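Local coordinates for protein beta-galactosidase (Geobacillus stearothermophilus, PDB 4OIF) that probably hydrolyses terminal non-reducing beta-D-galactose residues from beta-D-galactosides, as an intracellular zinc-containing enzyme of glycoside hydrolase family 42 that assembles as a trimer, at residues K335-P339 with G340-L344; M673-K676 with Y677-R680. All coordinates share one frame; numbering follows the deposited sequence.

Contact 1 (K335-P339 with G340-L344)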
ATOM      1  N   LYS A 335      -4.340   3.105  23.205  1.00  8.95           N
ATOM      2  CA  LYS A 335      -4.749   3.987  24.283  1.00 13.50           C
ATOM      3  C   LYS A 335      -5.594   3.209  25.289  1.00 13.39           C
ATOM      4  O   LYS A 335      -6.448   2.402  24.908  1.00  8.85           O
ATOM      5  CB  LYS A 335      -5.526   5.174  23.721  1.00  8.04           C
ATOM      6  CG  LYS A 335      -5.626   6.387  24.618  1.00 10.37           C
ATOM      7  CD  LYS A 335      -6.324   7.515  23.873  1.00  8.23           C
ATOM      8  CE  LYS A 335      -6.478   8.746  24.718  1.00  6.74           C
ATOM      9  NZ  LYS A 335      -7.273   9.739  23.958  1.00 13.54           N
ATOM     10  N   ALA A 336      -5.342   3.454  26.571  1.00  5.47           N
ATOM     11  CA  ALA A 336      -6.089   2.816  27.643  1.00  9.06           C
ATOM     12  C   ALA A 336      -7.367   3.574  27.973  1.00 13.65           C
ATOM     13  O   ALA A 336      -7.476   4.784  27.738  1.00  7.75           O
ATOM     14  CB  ALA A 336      -5.221   2.689  28.891  1.00  6.26           C
ATOM     15  N   LYS A 337      -8.335   2.838  28.514  1.00 13.59           N
ATOM     16  CA  LYS A 337      -9.558   3.421  29.036  1.00 12.09           C
ATOM     17  C   LYS A 337      -9.264   4.482  30.093  1.00 15.00           C
ATOM     18  O   LYS A 337      -8.440   4.274  30.992  1.00 17.19           O
ATOM     19  CB  LYS A 337     -10.449   2.333  29.633  1.00 10.30           C
ATOM     20  CG  LYS A 337     -11.084   1.413  28.614  1.00 11.72           C
ATOM     21  CD  LYS A 337     -11.743   0.224  29.298  1.00 11.31           C
ATOM     22  CE  LYS A 337     -12.734  -0.466  28.372  1.00 12.57           C
ATOM     23  NZ  LYS A 337     -13.189  -1.772  28.915  1.00 12.11           N
ATOM     24  N   ARG A 338      -9.936   5.622  29.977  1.00  7.15           N
ATOM     25  CA  ARG A 338      -9.882   6.663  30.999  1.00  8.60           C
ATOM     26  C   ARG A 338     -10.630   6.198  32.232  1.00  7.36           C
ATOM     27  O   ARG A 338     -11.520   5.364  32.118  1.00  9.76           O
ATOM     28  CB  ARG A 338     -10.483   7.971  30.473  1.00 11.02           C
ATOM     29  CG  ARG A 338      -9.449   8.923  29.935  1.00 14.76           C
ATOM     30  CD  ARG A 338      -8.676   8.302  28.786  1.00  9.61           C
ATOM     31  NE  ARG A 338      -7.579   9.168  28.390  1.00 23.57           N
ATOM     32  CZ  ARG A 338      -6.312   8.787  28.305  1.00 13.72           C
ATOM     33  NH1 ARG A 338      -5.967   7.533  28.559  1.00  5.24           N
ATOM     34  NH2 ARG A 338      -5.395   9.672  27.941  1.00 19.06           N
ATOM     35  N   PRO A 339     -10.269   6.729  33.415  1.00 12.66           N
ATOM     36  CA  PRO A 339     -10.996   6.404  34.652  1.00  6.77           C
ATOM     37  C   PRO A 339     -12.503   6.472  34.430  1.00  9.67           C
ATOM     38  O   PRO A 339     -12.965   7.423  33.795  1.00 10.32           O
ATOM     39  CB  PRO A 339     -10.541   7.494  35.622  1.00  5.25           C
ATOM     40  CG  PRO A 339      -9.156   7.849  35.148  1.00 15.29           C
ATOM     41  CD  PRO A 339      -9.179   7.695  33.648  1.00 10.43           C
ATOM     42  N   GLY A 340     -13.241   5.471  34.900  1.00  5.54           N
ATOM     43  CA  GLY A 340     -14.683   5.450  34.749  1.00  5.55           C
ATOM     44  C   GLY A 340     -15.192   4.759  33.488  1.00 13.50           C
ATOM     45  O   GLY A 340     -16.315   4.241  33.463  1.00  7.17           O
ATOM     46  N   MET A 341     -14.372   4.746  32.441  1.00  9.68           N
ATOM     47  CA  MET A 341     -14.812   4.220  31.161  1.00 13.25           C
ATOM     48  C   MET A 341     -14.967   2.701  31.210  1.00 14.24           C
ATOM     49  O   MET A 341     -15.836   2.129  30.534  1.00 10.25           O
ATOM     50  CB  MET A 341     -13.835   4.626  30.055  1.00 12.83           C
ATOM     51  CG  MET A 341     -14.091   3.950  28.719  1.00  8.17           C
ATOM     52  SD  MET A 341     -15.739   4.263  28.060  1.00 17.76           S
ATOM     53  CE  MET A 341     -15.664   6.020  27.849  1.00  4.29           C
ATOM     54  N   HIS A 342     -14.128   2.041  32.004  1.00  9.65           N
ATOM     55  CA  HIS A 342     -14.237   0.597  32.105  1.00  8.95           C
ATOM     56  C   HIS A 342     -15.546   0.219  32.783  1.00  7.32           C
ATOM     57  O   HIS A 342     -16.299  -0.641  32.290  1.00  8.55           O
ATOM     58  CB  HIS A 342     -13.064  -0.014  32.861  1.00  8.26           C
ATOM     59  CG  HIS A 342     -13.171  -1.499  32.977  1.00 13.35           C
ATOM     60  ND1 HIS A 342     -13.331  -2.312  31.878  1.00 15.22           N
ATOM     61  CD2 HIS A 342     -13.207  -2.315  34.056  1.00 12.06           C
ATOM     62  CE1 HIS A 342     -13.427  -3.568  32.272  1.00 14.61           C
ATOM     63  NE2 HIS A 342     -13.362  -3.596  33.590  1.00 13.13           N
ATOM     64  N   PHE A 343     -15.825   0.874  33.904  1.00  7.23           N
ATOM     65  CA  PHE A 343     -17.086   0.650  34.605  1.00 13.64           C
ATOM     66  C   PHE A 343     -18.290   0.864  33.657  1.00  9.91           C
ATOM     67  O   PHE A 343     -19.199   0.006  33.535  1.00  8.46           O
ATOM     68  CB  PHE A 343     -17.191   1.560  35.841  1.00  8.87           C
ATOM     69  CG  PHE A 343     -18.313   1.184  36.744  1.00  8.96           C
ATOM     70  CD1 PHE A 343     -18.132   0.238  37.732  1.00 10.33           C
ATOM     71  CD2 PHE A 343     -19.582   1.717  36.554  1.00 13.69           C
ATOM     72  CE1 PHE A 343     -19.189  -0.156  38.533  1.00  5.72           C
ATOM     73  CE2 PHE A 343     -20.635   1.335  37.355  1.00  6.65           C
ATOM     74  CZ  PHE A 343     -20.438   0.394  38.345  1.00  4.56           C
ATOM     75  N   LEU A 344     -18.255   1.997  32.964  1.00  7.54           N
ATOM     76  CA  LEU A 344     -19.302   2.401  32.028  1.00  7.67           C
ATOM     77  C   LEU A 344     -19.547   1.361  30.945  1.00  8.25           C
ATOM     78  O   LEU A 344     -20.694   0.926  30.736  1.00 10.74           O
ATOM     79  CB  LEU A 344     -18.933   3.746  31.397  1.00  6.73           C
ATOM     80  CG  LEU A 344     -19.654   4.255  30.149  1.00  8.31           C
ATOM     81  CD1 LEU A 344     -21.163   4.382  30.345  1.00  6.57           C
ATOM     82  CD2 LEU A 344     -19.048   5.588  29.693  1.00  3.38           C
TER
HETATM   83  O   HOH W   1     -11.506   2.928  33.131  1.00 20.20           O
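Lys-337 NZ is gripped by three groups: it donates to His-342 ND1 at 3.0 Å and is also hydrogen-bonded to Thr-324 O and Ser-345 OG. The contact lies where a loop of the TIM-barrel domain, following strand 319-322, turns into helix 341-351, with the Lys-337 side chain about 10 Å from that of Glu-322, the probable nucleophile. The ammonium group meets the imidazole at its edge, only 5° out of the ring plane, while a bond between His-342 NE2 and Tyr-359 OH also holds the ring. With CG beside the backbone N (chi1 -71°) and an extended chain beyond it, Lys-337 runs over the start of the helix. Its CG packs against Met-341 CG at 3.9 Å, the two chains crossing at about a right angle, and its CD rests on His-342 CB.

The backbone turns tightly here, Met-341 N donating to Arg-338 O at 2.9 Å. The same oxygen receives a water at 2.6 Å, and that water accepts from His-342 N, satisfying an amide of the first helical turn. Gly-340 occupies the N-cap position with phi 91°, where a side chain would be jammed against Pro-339 O. The Arg-338 guanidinium leads away from the helix to salt bridges with Asp-533 and Asp-573 of the second subunit, and Lys-335 CE lies 3.5 Å above its plane, over the centre.

Contact 2 (M673-K676 with Y677-R680)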
ATOM      1  N   MET A 673     -28.135  14.441  38.406  1.00 18.78           N
ATOM      2  CA  MET A 673     -26.920  14.813  37.686  1.00 18.06           C
ATOM      3  C   MET A 673     -26.002  13.609  37.528  1.00 15.50           C
ATOM      4  O   MET A 673     -25.821  12.827  38.455  1.00 20.23           O
ATOM      5  CB  MET A 673     -26.171  15.942  38.394  1.00 17.22           C
ATOM      6  CG  MET A 673     -26.839  17.314  38.313  1.00 28.38           C
ATOM      7  SD  MET A 673     -27.217  17.899  36.639  1.00 45.32           S
ATOM      8  CE  MET A 673     -25.627  17.744  35.834  1.00  5.51           C
ATOM      9  N   LEU A 674     -25.436  13.459  36.339  1.00 23.66           N
ATOM     10  CA  LEU A 674     -24.470  12.405  36.068  1.00 10.20           C
ATOM     11  C   LEU A 674     -23.116  13.041  35.818  1.00 15.01           C
ATOM     12  O   LEU A 674     -22.984  13.914  34.957  1.00 17.14           O
ATOM     13  CB  LEU A 674     -24.902  11.565  34.862  1.00 15.24           C
ATOM     14  CG  LEU A 674     -26.277  10.874  34.940  1.00 13.83           C
ATOM     15  CD1 LEU A 674     -26.663  10.240  33.609  1.00 12.49           C
ATOM     16  CD2 LEU A 674     -26.273   9.822  36.014  1.00 12.53           C
ATOM     17  N   ASP A 675     -22.109  12.630  36.582  1.00 14.18           N
ATOM     18  CA  ASP A 675     -20.742  13.031  36.270  1.00 16.07           C
ATOM     19  C   ASP A 675     -20.324  12.324  34.999  1.00 19.92           C
ATOM     20  O   ASP A 675     -21.000  11.383  34.555  1.00 16.04           O
ATOM     21  CB  ASP A 675     -19.780  12.686  37.411  1.00 15.85           C
ATOM     22  CG  ASP A 675     -20.171  13.339  38.722  1.00 31.25           C
ATOM     23  OD1 ASP A 675     -20.390  14.573  38.740  1.00 29.66           O
ATOM     24  OD2 ASP A 675     -20.267  12.612  39.731  1.00 40.21           O
ATOM     25  N   LYS A 676     -19.213  12.768  34.420  1.00 21.08           N
ATOM     26  CA  LYS A 676     -18.615  12.090  33.272  1.00 16.47           C
ATOM     27  C   LYS A 676     -18.569  10.572  33.487  1.00 14.92           C
ATOM     28  O   LYS A 676     -18.134  10.084  34.544  1.00 15.05           O
ATOM     29  CB  LYS A 676     -17.202  12.629  33.005  1.00 18.62           C
ATOM     30  CG  LYS A 676     -16.509  12.001  31.801  1.00 13.12           C
ATOM     31  CD  LYS A 676     -15.003  11.915  31.983  1.00 14.46           C
ATOM     32  CE  LYS A 676     -14.380  13.273  32.183  1.00 16.72           C
ATOM     33  NZ  LYS A 676     -12.964  13.176  32.628  1.00 22.71           N
ATOM     34  N   TYR A 677     -19.071   9.846  32.492  1.00 12.35           N
ATOM     35  CA  TYR A 677     -18.996   8.381  32.428  1.00 16.95           C
ATOM     36  C   TYR A 677     -19.795   7.685  33.523  1.00 16.86           C
ATOM     37  O   TYR A 677     -19.709   6.466  33.682  1.00 12.81           O
ATOM     38  CB  TYR A 677     -17.540   7.904  32.487  1.00  9.51           C
ATOM     39  CG  TYR A 677     -16.710   8.318  31.294  1.00 12.31           C
ATOM     40  CD1 TYR A 677     -17.310   8.723  30.106  1.00  9.13           C
ATOM     41  CD2 TYR A 677     -15.329   8.299  31.356  1.00  7.19           C
ATOM     42  CE1 TYR A 677     -16.548   9.103  29.015  1.00  8.54           C
ATOM     43  CE2 TYR A 677     -14.559   8.674  30.279  1.00  8.45           C
ATOM     44  CZ  TYR A 677     -15.165   9.076  29.111  1.00 13.54           C
ATOM     45  OH  TYR A 677     -14.375   9.446  28.041  1.00 13.39           O
ATOM     46  N   GLU A 678     -20.587   8.445  34.266  1.00 15.61           N
ATOM     47  CA  GLU A 678     -21.335   7.850  35.350  1.00  7.68           C
ATOM     48  C   GLU A 678     -22.473   7.010  34.825  1.00 12.15           C
ATOM     49  O   GLU A 678     -23.141   7.380  33.861  1.00 16.57           O
ATOM     50  CB  GLU A 678     -21.888   8.909  36.295  1.00 15.15           C
ATOM     51  CG  GLU A 678     -22.565   8.293  37.503  1.00 21.19           C
ATOM     52  CD  GLU A 678     -23.114   9.326  38.429  1.00 20.32           C
ATOM     53  OE1 GLU A 678     -22.863  10.529  38.185  1.00 22.80           O
ATOM     54  OE2 GLU A 678     -23.797   8.933  39.394  1.00 18.32           O
ATOM     55  N   VAL A 679     -22.679   5.867  35.462  1.00 14.53           N
ATOM     56  CA  VAL A 679     -23.812   5.027  35.156  1.00 13.38           C
ATOM     57  C   VAL A 679     -24.713   4.984  36.370  1.00 18.23           C
ATOM     58  O   VAL A 679     -24.266   4.990  37.504  1.00 19.17           O
ATOM     59  CB  VAL A 679     -23.400   3.587  34.770  1.00 15.04           C
ATOM     60  CG1 VAL A 679     -24.623   2.778  34.347  1.00 10.06           C
ATOM     61  CG2 VAL A 679     -22.354   3.599  33.659  1.00  8.16           C
ATOM     62  N   ARG A 680     -26.001   4.957  36.116  1.00 21.15           N
ATOM     63  CA  ARG A 680     -26.967   4.751  37.153  1.00 20.50           C
ATOM     64  C   ARG A 680     -27.686   3.456  36.835  1.00 16.14           C
ATOM     65  O   ARG A 680     -28.187   3.285  35.734  1.00 15.08           O
ATOM     66  CB  ARG A 680     -27.933   5.921  37.206  1.00 15.06           C
ATOM     67  CG  ARG A 680     -28.145   6.443  38.578  1.00 21.24           C
ATOM     68  CD  ARG A 680     -26.927   7.151  39.148  1.00 14.00           C
ATOM     69  NE  ARG A 680     -27.352   7.835  40.364  1.00 32.84           N
ATOM     70  CZ  ARG A 680     -27.455   7.227  41.535  1.00 35.94           C
ATOM     71  NH1 ARG A 680     -27.103   5.951  41.641  1.00 56.86           N
ATOM     72  NH2 ARG A 680     -27.878   7.886  42.599  1.00 44.68           N
TER
HETATM   73  O   HOH W   2     -25.756  10.618  39.633  1.00 25.73           O
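Met-673 O and Glu-678 OE2 share a water, which donates to Met-673 O at 2.5 Å and to Glu-678 OE2 at 2.6 Å. Next along the chain, Leu-674 lies across the glutamate at about a right angle, with its CD2 4.0 Å from Glu-678 CD, and its methyl also reaches the aliphatic CD of Arg-680. Asp-675 is tied to Glu-678 twice. Its backbone N donates to Glu-678 OE1 at 2.7 Å (N-H...O angle 154°), approaching the oxygen from beyond the end of its C-O bond; the extended glutamate chain, with CG anti to its own backbone N, reaches across to the end of the preceding strand and delivers that oxygen. In return, Glu-678 N donates to Asp-675 O at 3.0 Å, from above the carbonyl plane. The two carboxylates come close, Asp-675 OD2 and Glu-678 OE1 being 3.7 Å apart, a proximity that the salt bridge from Asp-675 to Lys-650 probably eases. Arg-680, salt-bridged to Asp-661, adds a long charge contact to Glu-678 OE2 in which no N-H points at the oxygen.

Lys-676, whose CG stands anti to the backbone N (chi1 -179°), runs alongside Tyr-677 and lays CG over the ring face, 3.7 Å from the centroid and 11° off the normal, a CH-pi contact. The ring's hydroxyl is hydrogen-bonded to Glu-648. With an alanine at Tyr-677, the lysine chain would probably lose the surface it rests on and Glu-648 its hydroxyl partner. Tyr-677 itself has the positive phi of the third position. Asp-675 to Glu-678 thus form a type II beta turn, which carries the chain from strand 671-674 to strand 679-685, members of two different antiparallel sheets of the C-terminal domain.

Contact 1 comes first along the chain, in the TIM-barrel domain, and contact 2 more than 300 residues later, in the C-terminal domain, yet their centres are about 13 Å apart and they touch. The turn of 673-680 sits against the start of helix 341-351: Met-341 CE lies 3.3 Å from Tyr-677 CZ, and Leu-344 CD1 packs on Val-679 CG2 at 3.6 Å. Met-347, one turn further along the helix, also meets Val-679. The small beta domain is thereby packed directly on the barrel. Contact 1 additionally faces the second subunit, which contact 2 does not touch, so the loop before this helix borders both the C-terminal domain and the trimer interface.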